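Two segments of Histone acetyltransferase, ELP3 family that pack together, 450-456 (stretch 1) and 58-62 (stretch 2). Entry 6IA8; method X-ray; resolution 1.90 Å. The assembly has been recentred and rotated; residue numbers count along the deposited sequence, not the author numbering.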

# COMPACT_ATOMS: atom_id res chain seq x y z
N GLY A 450 -14.83 -5.68 -1.30
CA GLY A 450 -15.76 -6.34 -2.19
C GLY A 450 -15.85 -7.84 -2.06
O GLY A 450 -15.75 -8.37 -0.95
N TRP A 451 -16.04 -8.52 -3.19
CA TRP A 451 -16.17 -9.97 -3.24
C TRP A 451 -15.02 -10.65 -2.51
O TRP A 451 -13.89 -10.15 -2.48
CB TRP A 451 -16.21 -10.37 -4.72
CG TRP A 451 -16.27 -11.83 -5.01
CD1 TRP A 451 -17.36 -12.55 -5.39
CD2 TRP A 451 -15.18 -12.75 -4.95
NE1 TRP A 451 -17.02 -13.87 -5.57
CE2 TRP A 451 -15.68 -14.02 -5.30
CE3 TRP A 451 -13.82 -12.63 -4.62
CZ2 TRP A 451 -14.88 -15.16 -5.34
CZ3 TRP A 451 -13.03 -13.76 -4.66
CH2 TRP A 451 -13.56 -15.01 -5.01
N GLU A 452 -15.32 -11.81 -1.92
CA GLU A 452 -14.36 -12.54 -1.10
C GLU A 452 -14.88 -13.94 -0.76
O GLU A 452 -15.80 -14.09 0.05
CB GLU A 452 -14.07 -11.72 0.18
CG GLU A 452 -13.13 -12.39 1.18
N LYS A 453 -14.27 -14.98 -1.34
CA LYS A 453 -14.67 -16.36 -1.08
C LYS A 453 -13.97 -16.84 0.19
O LYS A 453 -12.80 -17.23 0.16
CB LYS A 453 -14.34 -17.26 -2.28
CG LYS A 453 -15.18 -18.57 -2.40
CD LYS A 453 -15.04 -19.27 -3.78
CE LYS A 453 -16.17 -20.28 -4.04
NZ LYS A 453 -16.27 -20.74 -5.47
N ALA A 454 -14.68 -16.79 1.31
CA ALA A 454 -14.16 -17.30 2.58
C ALA A 454 -14.39 -18.81 2.60
O ALA A 454 -15.49 -19.28 2.91
CB ALA A 454 -14.84 -16.61 3.75
N LEU A 455 -13.35 -19.57 2.28
CA LEU A 455 -13.49 -21.02 2.18
C LEU A 455 -13.85 -21.66 3.51
O LEU A 455 -14.45 -22.74 3.49
CB LEU A 455 -12.21 -21.63 1.61
CG LEU A 455 -11.59 -20.96 0.39
CD1 LEU A 455 -10.19 -21.49 0.06
CD2 LEU A 455 -12.49 -21.10 -0.85
N THR A 456 -13.57 -21.01 4.64
CA THR A 456 -13.76 -21.66 5.94
C THR A 456 -15.09 -21.31 6.61
O THR A 456 -15.30 -21.72 7.75
CB THR A 456 -12.62 -21.29 6.91
OG1 THR A 456 -12.74 -19.91 7.30
CG2 THR A 456 -11.25 -21.53 6.30
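Stretch 2, residues 58-62: TISGV

Stretch 2 runs alongside stretch 1 in an extended conformation and in the opposite sense: the vector from CA of Thr-58 to CA of Gly-61 lies 157° from that joining CA of Trp-451 to CA of Leu-455. The CA-CA register follows this antiparallel order, Trp-451 with Gly-61 at 5.1 Å, Glu-452 with Ser-60 at 4.8 Å, Lys-453 with Ile-59 at 5.1 Å and Ala-454 with Thr-58 at 5.3 Å. Two hydrogen bonds, both weak, join Lys-453 and Ile-59: Ile-59 N to Lys-453 O is long at 3.4 Å but nearly straight (165°), whereas Lys-453 N to Ile-59 O is shorter, 3.1 Å, but bent to 126°. The same Ile-59 O receives a CA-H contact from Glu-452 CA at 3.3 Å. Phi/psi of -98/125 at Ile-59 and -98/158 at Ser-60 are extended; Gly-61, at -75/-16, departs from that path.

Among the side chains, Ile-59 (chi1 m, chi2 t) has the largest covered area, 94 Å² of its surface. Its CG2 meets the edge of the Trp-451 ring, 3.6 Å from CH2, while its CD1 reaches Leu-455 CD2 at 3.9 Å. Its CB also lies 4.1 Å from Lys-453 CB, although the lysine's end leads away. Thr-58 CG2 approaches Glu-452 CG to 3.5 Å.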

# COMPACT_ATOMS: atom_id res chain seq x y z
N THR A 58 -7.85 -17.01 2.51
CA THR A 58 -9.01 -16.33 1.95
C THR A 58 -8.73 -15.86 0.53
O THR A 58 -7.62 -15.44 0.21
CB THR A 58 -9.42 -15.11 2.80
OG1 THR A 58 -9.41 -15.46 4.19
CG2 THR A 58 -10.80 -14.63 2.41
N ILE A 59 -9.75 -15.92 -0.32
CA ILE A 59 -9.65 -15.49 -1.71
C ILE A 59 -10.22 -14.08 -1.82
O ILE A 59 -11.36 -13.84 -1.43
CB ILE A 59 -10.39 -16.45 -2.66
CG1 ILE A 59 -9.86 -17.88 -2.49
CG2 ILE A 59 -10.24 -16.00 -4.10
CD1 ILE A 59 -10.52 -18.90 -3.39
N SER A 60 -9.42 -13.16 -2.34
CA SER A 60 -9.83 -11.78 -2.52
C SER A 60 -10.27 -11.53 -3.96
O SER A 60 -9.90 -12.26 -4.89
CB SER A 60 -8.68 -10.82 -2.17
OG SER A 60 -9.00 -9.50 -2.56
N GLY A 61 -11.08 -10.49 -4.13
CA GLY A 61 -11.56 -10.12 -5.45
C GLY A 61 -10.52 -9.45 -6.30
O GLY A 61 -10.71 -9.35 -7.52
N VAL A 62 -9.43 -8.97 -5.70
CA VAL A 62 -8.33 -8.32 -6.42
C VAL A 62 -7.14 -9.27 -6.42
O VAL A 62 -6.69 -9.71 -5.36
CB VAL A 62 -7.95 -6.97 -5.79
CG1 VAL A 62 -6.78 -6.35 -6.52
CG2 VAL A 62 -9.15 -6.02 -5.79